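Local structure of TssK (Serratia sp. FS14, 5Y0E) at residues Gly67-Asp71 / Trp163-Gly167; Phe269-Leu273 / Leu304-Leu309; Phe345-Arg350 / Gly402-Leu408. The protein is a baseplate component of the bacterial type VI secretion system, assembles as a trimer, and probably links the baseplate to the membrane complex. The contacts are given in a common frame with arbitrary orientation. Numbering follows the deposited sequence.

Interaction 1 (Gly67-Asp71 / Trp163-Gly167); sequences GIMPD and WTALG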
# COMPACT_ATOMS: atom_id res chain seq x y z
N GLY A 67 4.85 -8.49 21.80
CA GLY A 67 5.52 -7.58 20.91
C GLY A 67 7.01 -7.78 20.96
O GLY A 67 7.49 -8.86 21.29
N ILE A 68 7.73 -6.72 20.65
CA ILE A 68 9.18 -6.72 20.59
C ILE A 68 9.72 -5.43 21.19
O ILE A 68 9.26 -4.34 20.86
CB ILE A 68 9.67 -6.89 19.14
CG1 ILE A 68 9.50 -8.34 18.72
CG2 ILE A 68 11.11 -6.53 19.02
CD1 ILE A 68 9.17 -8.50 17.31
N MET A 69 10.70 -5.56 22.06
CA MET A 69 11.30 -4.42 22.70
C MET A 69 12.30 -3.76 21.76
O MET A 69 12.73 -4.36 20.78
CB MET A 69 11.99 -4.85 23.98
CG MET A 69 11.03 -5.44 25.00
SD MET A 69 9.76 -4.30 25.62
CE MET A 69 10.78 -3.13 26.43
N PRO A 70 12.66 -2.51 22.02
CA PRO A 70 13.57 -1.83 21.10
C PRO A 70 14.91 -2.50 20.97
O PRO A 70 15.57 -2.32 19.94
CB PRO A 70 13.70 -0.44 21.73
CG PRO A 70 12.41 -0.24 22.34
CD PRO A 70 11.95 -1.56 22.88
N ASP A 71 15.34 -3.27 21.96
CA ASP A 71 16.61 -3.97 21.88
C ASP A 71 16.51 -5.30 21.15
O ASP A 71 17.51 -6.00 21.06
CB ASP A 71 17.18 -4.18 23.27
CG ASP A 71 16.44 -5.23 24.03
OD1 ASP A 71 15.29 -5.52 23.69
OD2 ASP A 71 17.02 -5.75 24.99
N TRP A 163 17.90 0.71 30.07
CA TRP A 163 16.62 0.11 29.76
C TRP A 163 16.25 0.46 28.33
O TRP A 163 16.67 1.50 27.82
CB TRP A 163 15.51 0.60 30.69
CG TRP A 163 15.74 0.38 32.13
CD1 TRP A 163 16.60 1.07 32.94
CD2 TRP A 163 15.09 -0.58 32.96
NE1 TRP A 163 16.54 0.58 34.21
CE2 TRP A 163 15.61 -0.43 34.25
CE3 TRP A 163 14.12 -1.55 32.73
CZ2 TRP A 163 15.19 -1.21 35.31
CZ3 TRP A 163 13.72 -2.32 33.78
CH2 TRP A 163 14.25 -2.15 35.05
N THR A 164 15.50 -0.42 27.69
CA THR A 164 14.67 -0.03 26.57
C THR A 164 13.23 -0.15 27.01
O THR A 164 12.92 -0.83 27.98
CB THR A 164 14.91 -0.87 25.31
OG1 THR A 164 14.51 -2.22 25.54
CG2 THR A 164 16.34 -0.82 24.88
N ALA A 165 12.35 0.53 26.29
CA ALA A 165 10.98 0.58 26.75
C ALA A 165 10.05 0.87 25.59
O ALA A 165 10.44 1.50 24.60
CB ALA A 165 10.79 1.64 27.83
N LEU A 166 8.81 0.43 25.74
CA LEU A 166 7.74 0.75 24.82
C LEU A 166 6.69 1.54 25.58
O LEU A 166 6.33 1.19 26.70
CB LEU A 166 7.11 -0.51 24.22
CG LEU A 166 7.97 -1.55 23.51
CD1 LEU A 166 7.15 -2.77 23.21
CD2 LEU A 166 8.53 -1.00 22.26
N GLY A 167 6.16 2.59 24.96
CA GLY A 167 5.16 3.40 25.63
C GLY A 167 3.82 2.70 25.69
O GLY A 167 3.38 2.10 24.72
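Met69 lays its thioether over the strand Trp163-Gly167: CE lies 3.5 Å from Thr164 O and 3.7 Å from Ala165 CA, while SD meets Leu166 CD1 at 3.9 Å. All three chi angles are near -60°, and this m,m,m bend brings the methyl to the strand although the CA-CB bond points sideways. Pro70 follows, its CD 3.5 Å from Leu166 CD2 and its CG 3.5 Å from Ala165 O; farther on, Asp71 CB rests 3.8 Å from Thr164 CG2. The carboxylate of Asp71 is engaged elsewhere, in a salt bridge with Arg123 and a hydrogen bond to Thr73. Strand 62-68 pairs through Gly67 with Phe75 and through Ile68 with Gly44, whereas Thr164 and Leu166 pair with Leu102 and Leu100 of strand 96-103. Two different sheets of the N-terminal β-rich region thus meet here. No hydrogen bond crosses between the segments, so the junction rests on van der Waals packing of methyl, thioether and proline ring.

Interaction 2 (Phe269-Leu273 / Leu304-Leu309); sequences FATEL and LLRQGL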
# COMPACT_ATOMS: atom_id res chain seq x y z
N PHE A 269 -1.58 9.89 -0.51
CA PHE A 269 -2.94 10.34 -0.68
C PHE A 269 -3.06 11.83 -0.34
O PHE A 269 -3.58 12.62 -1.12
CB PHE A 269 -3.84 9.48 0.20
CG PHE A 269 -5.31 9.64 -0.06
CD1 PHE A 269 -5.76 10.35 -1.13
CD2 PHE A 269 -6.22 9.08 0.79
CE1 PHE A 269 -7.08 10.48 -1.35
CE2 PHE A 269 -7.54 9.21 0.58
CZ PHE A 269 -7.97 9.93 -0.50
N ALA A 270 -2.52 12.24 0.80
CA ALA A 270 -2.65 13.63 1.21
C ALA A 270 -1.92 14.56 0.25
O ALA A 270 -2.49 15.54 -0.23
CB ALA A 270 -2.14 13.82 2.63
N THR A 271 -0.67 14.26 -0.06
CA THR A 271 0.06 15.20 -0.89
C THR A 271 -0.50 15.29 -2.30
O THR A 271 -0.39 16.34 -2.92
CB THR A 271 1.54 14.86 -0.91
OG1 THR A 271 1.76 13.63 -1.60
CG2 THR A 271 2.06 14.78 0.49
N GLU A 272 -1.11 14.23 -2.82
CA GLU A 272 -1.78 14.38 -4.10
C GLU A 272 -3.10 15.14 -3.95
O GLU A 272 -3.52 15.84 -4.87
CB GLU A 272 -2.02 13.01 -4.76
CG GLU A 272 -2.47 13.07 -6.21
CD GLU A 272 -2.62 11.69 -6.88
OE1 GLU A 272 -3.42 11.57 -7.81
OE2 GLU A 272 -1.92 10.72 -6.50
N LEU A 273 -3.75 15.03 -2.81
CA LEU A 273 -4.99 15.75 -2.57
C LEU A 273 -4.77 17.27 -2.53
O LEU A 273 -5.62 18.03 -2.98
CB LEU A 273 -5.61 15.21 -1.29
CG LEU A 273 -7.07 15.44 -0.95
CD1 LEU A 273 -7.89 15.13 -2.11
CD2 LEU A 273 -7.44 14.58 0.23
N LEU A 304 -5.38 16.48 7.27
CA LEU A 304 -5.27 16.78 5.85
C LEU A 304 -6.30 16.03 5.02
O LEU A 304 -6.86 16.58 4.08
CB LEU A 304 -3.86 16.46 5.37
CG LEU A 304 -2.75 17.29 6.02
CD1 LEU A 304 -1.44 16.65 5.68
CD2 LEU A 304 -2.75 18.74 5.56
N LEU A 305 -6.56 14.77 5.35
CA LEU A 305 -7.48 14.02 4.52
C LEU A 305 -8.90 14.48 4.74
O LEU A 305 -9.67 14.57 3.79
CB LEU A 305 -7.33 12.54 4.80
CG LEU A 305 -5.93 12.04 4.46
CD1 LEU A 305 -5.69 10.64 5.02
CD2 LEU A 305 -5.74 12.07 2.96
N ARG A 306 -9.25 14.81 5.98
CA ARG A 306 -10.58 15.33 6.22
C ARG A 306 -10.77 16.69 5.55
O ARG A 306 -11.83 16.96 4.98
CB ARG A 306 -10.87 15.39 7.71
CG ARG A 306 -10.89 13.99 8.35
CD ARG A 306 -11.13 13.99 9.84
NE ARG A 306 -12.29 13.17 10.17
CZ ARG A 306 -12.25 12.07 10.91
NH1 ARG A 306 -11.11 11.63 11.42
NH2 ARG A 306 -13.38 11.40 11.14
N GLN A 307 -9.75 17.54 5.56
CA GLN A 307 -9.89 18.82 4.89
C GLN A 307 -10.12 18.63 3.41
O GLN A 307 -10.94 19.33 2.81
CB GLN A 307 -8.67 19.69 5.13
CG GLN A 307 -8.57 20.12 6.56
CD GLN A 307 -7.29 20.88 6.86
OE1 GLN A 307 -6.50 21.19 5.95
NE2 GLN A 307 -7.09 21.19 8.13
N GLY A 308 -9.40 17.69 2.80
CA GLY A 308 -9.51 17.51 1.37
C GLY A 308 -10.79 16.86 0.94
O GLY A 308 -11.21 17.03 -0.20
N LEU A 309 -11.45 16.13 1.84
CA LEU A 309 -12.62 15.36 1.49
C LEU A 309 -13.91 15.88 2.08
O LEU A 309 -14.98 15.50 1.62
CB LEU A 309 -12.42 13.90 1.93
CG LEU A 309 -11.22 13.22 1.28
CD1 LEU A 309 -10.80 11.92 1.93
CD2 LEU A 309 -11.50 13.02 -0.19
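Phe269 opens the contact with its ring: Leu305 CD2 sits over one face in a CH-pi contact, 4.1 Å from the ring centroid, and Phe269 CZ reaches Leu309 CD1 at 4.2 Å. One residue on, Ala270 is the small side chain at the near approach, its CA 5.9 Å from Leu305 CA; its CB packs 4.2 Å from Leu304 CB and 4.0 Å from Leu305 CD2. Thr271 and Glu272 turn to another copy of the protein, Thr271 OG1 bonding Asn242 O and Glu272 forming a salt bridge with Arg243, both of the third subunit. Leu273 returns to the interface and puts CD2 3.8 Å from Gly308 CA, 4.1 Å from Leu305 CD2 and 4.2 Å from Leu309 CG. A CB on Gly308 would clash with that methyl, so glycine lets the leucine settle against the backbone. The short axes pass 9.5 Å apart at 39°, with the chain directions roughly alike. Both helices belong to the central helical region: helix 229-253 adds Leu237 and Leu240 beside Leu273, His244 stacks on Phe269, and helix 197-222 brings Leu209 and Leu210 against Leu309.

Interaction 3 (Phe345-Arg350 / Gly402-Leu408); sequences FVLAVR and GYTYFEL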
# COMPACT_ATOMS: atom_id res chain seq x y z
N PHE A 345 -30.98 14.70 13.34
CA PHE A 345 -30.79 13.61 12.41
C PHE A 345 -31.74 13.75 11.24
O PHE A 345 -32.93 14.00 11.43
CB PHE A 345 -30.97 12.28 13.12
CG PHE A 345 -29.89 11.99 14.12
CD1 PHE A 345 -28.73 11.36 13.73
CD2 PHE A 345 -30.02 12.39 15.43
CE1 PHE A 345 -27.72 11.10 14.63
CE2 PHE A 345 -29.01 12.14 16.34
CZ PHE A 345 -27.86 11.50 15.94
N VAL A 346 -31.20 13.62 10.02
CA VAL A 346 -31.96 13.86 8.80
C VAL A 346 -31.69 12.74 7.80
O VAL A 346 -30.56 12.27 7.66
CB VAL A 346 -31.63 15.22 8.16
CG1 VAL A 346 -32.52 15.47 7.00
CG2 VAL A 346 -31.78 16.34 9.13
N LEU A 347 -32.71 12.43 7.03
CA LEU A 347 -32.61 11.44 5.99
C LEU A 347 -32.83 12.12 4.65
O LEU A 347 -33.86 12.66 4.42
CB LEU A 347 -33.72 10.44 6.18
CG LEU A 347 -33.36 9.15 6.84
CD1 LEU A 347 -34.58 8.29 6.74
CD2 LEU A 347 -32.22 8.52 6.09
N ALA A 348 -31.85 12.10 3.78
CA ALA A 348 -32.00 12.70 2.48
C ALA A 348 -32.43 11.55 1.63
O ALA A 348 -31.76 10.58 1.56
CB ALA A 348 -30.67 13.23 2.01
N VAL A 349 -33.57 11.68 0.97
CA VAL A 349 -34.14 10.60 0.21
C VAL A 349 -34.59 10.97 -1.18
O VAL A 349 -35.08 12.04 -1.40
CB VAL A 349 -35.35 10.08 1.01
CG1 VAL A 349 -36.02 8.89 0.38
CG2 VAL A 349 -34.94 9.76 2.42
N ARG A 350 -34.38 10.08 -2.14
CA ARG A 350 -34.85 10.24 -3.50
C ARG A 350 -35.20 8.87 -4.00
O ARG A 350 -34.57 7.92 -3.63
CB ARG A 350 -33.80 10.87 -4.41
CG ARG A 350 -33.28 9.93 -5.46
CD ARG A 350 -33.04 10.60 -6.79
NE ARG A 350 -33.84 10.02 -7.85
CZ ARG A 350 -34.05 8.74 -8.04
NH1 ARG A 350 -34.79 8.34 -9.03
NH2 ARG A 350 -33.51 7.87 -7.25
N GLY A 402 -34.11 17.77 -5.82
CA GLY A 402 -34.81 16.55 -6.12
C GLY A 402 -34.87 15.56 -4.98
O GLY A 402 -35.58 14.56 -5.10
N TYR A 403 -34.15 15.78 -3.90
CA TYR A 403 -34.28 14.95 -2.72
C TYR A 403 -35.26 15.57 -1.74
O TYR A 403 -35.48 16.78 -1.72
CB TYR A 403 -32.93 14.75 -2.02
CG TYR A 403 -31.99 13.78 -2.66
CD1 TYR A 403 -31.61 13.91 -3.98
CD2 TYR A 403 -31.43 12.76 -1.92
CE1 TYR A 403 -30.72 13.04 -4.55
CE2 TYR A 403 -30.55 11.89 -2.47
CZ TYR A 403 -30.19 12.02 -3.79
OH TYR A 403 -29.29 11.13 -4.33
N THR A 404 -35.83 14.72 -0.92
CA THR A 404 -36.68 15.13 0.17
C THR A 404 -35.93 14.85 1.46
O THR A 404 -35.22 13.85 1.57
CB THR A 404 -38.00 14.38 0.15
OG1 THR A 404 -38.64 14.66 -1.08
CG2 THR A 404 -38.90 14.84 1.25
N TYR A 405 -36.10 15.74 2.42
CA TYR A 405 -35.34 15.71 3.65
C TYR A 405 -36.31 15.53 4.79
O TYR A 405 -37.23 16.34 4.97
CB TYR A 405 -34.53 16.99 3.81
CG TYR A 405 -33.45 17.05 2.80
CD1 TYR A 405 -33.72 17.40 1.48
CD2 TYR A 405 -32.16 16.71 3.13
CE1 TYR A 405 -32.74 17.42 0.55
CE2 TYR A 405 -31.17 16.73 2.21
CZ TYR A 405 -31.46 17.08 0.92
OH TYR A 405 -30.44 17.09 0.02
N PHE A 406 -36.13 14.46 5.54
CA PHE A 406 -36.98 14.14 6.67
C PHE A 406 -36.15 14.29 7.93
O PHE A 406 -35.11 13.66 8.06
CB PHE A 406 -37.51 12.72 6.55
CG PHE A 406 -38.35 12.51 5.35
CD1 PHE A 406 -39.69 12.79 5.37
CD2 PHE A 406 -37.79 12.02 4.19
CE1 PHE A 406 -40.47 12.60 4.27
CE2 PHE A 406 -38.57 11.82 3.07
CZ PHE A 406 -39.91 12.11 3.12
N GLU A 407 -36.61 15.13 8.83
CA GLU A 407 -36.02 15.16 10.16
C GLU A 407 -36.66 14.07 11.01
O GLU A 407 -37.85 13.78 10.87
CB GLU A 407 -36.22 16.54 10.79
CG GLU A 407 -35.50 16.74 12.10
CD GLU A 407 -35.21 18.21 12.37
OE1 GLU A 407 -35.88 19.06 11.75
OE2 GLU A 407 -34.31 18.50 13.18
N LEU A 408 -35.85 13.45 11.85
CA LEU A 408 -36.36 12.51 12.84
C LEU A 408 -36.98 13.27 14.00
O LEU A 408 -36.43 14.27 14.47
CB LEU A 408 -35.25 11.60 13.34
CG LEU A 408 -34.90 10.42 12.44
CD1 LEU A 408 -34.20 10.87 11.18
CD2 LEU A 408 -34.04 9.43 13.18
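Five backbone hydrogen bonds join Phe345-Arg350 to Gly402-Leu408 as antiparallel neighbours. Leu347 and Phe406 form a hydrogen-bonded pair, Leu347 N to Phe406 O at 2.9 Å and Phe406 N to Leu347 O at 3.1 Å; Val349 and Thr404 form another, with Val349 N to Thr404 O and Thr404 N to Val349 O both 2.8 Å. Leu408 N to Phe345 O, 3.0 Å, adds the fifth. The other main-chain groups bond outward: Val346, Ala348 and Arg350 to Trp440, Glu438 and Asp436 of strand 436-443, Tyr405 and Glu407 to Met390 and Arg388. Both strands are therefore interior to the C-terminal antiparallel sheet. On one face Ala348 CB lies 3.5 Å from Tyr405 CE2; on the other, Val349 CG2 meets the Phe406 ring edge, 4.0 Å from CD2, where Phe362 of helix 355-365 also packs. Arg350 CB stands over the Tyr403 ring, a CH-pi contact 3.6 Å from its centroid. The polar ends bond elsewhere: Arg350 to Asp352, Tyr403 OH to Asp436, Tyr405 OH to His400 N. Main-chain bonding thus sets the register, while the side chains add apolar packing on both faces.

The three contacts follow one another along the chain without sharing an element, each in a different region of TssK. Interactions 1 and 3 lie on opposite sides of the chain's centre, their own centres about 52 Å apart; interaction 2 belongs to the helical region, its centre about 33 Å from that of interaction 1 and 28 Å from that of interaction 3. Interaction 3 is buried and the only one with hydrogen bonds between its segments, as expected for neighbours within one sheet. Interaction 2, also largely buried but with Leu304 and Gly308 exposed, packs helix on helix beside the third subunit. Interaction 1, partly buried, joins separate sheets through side-chain packing.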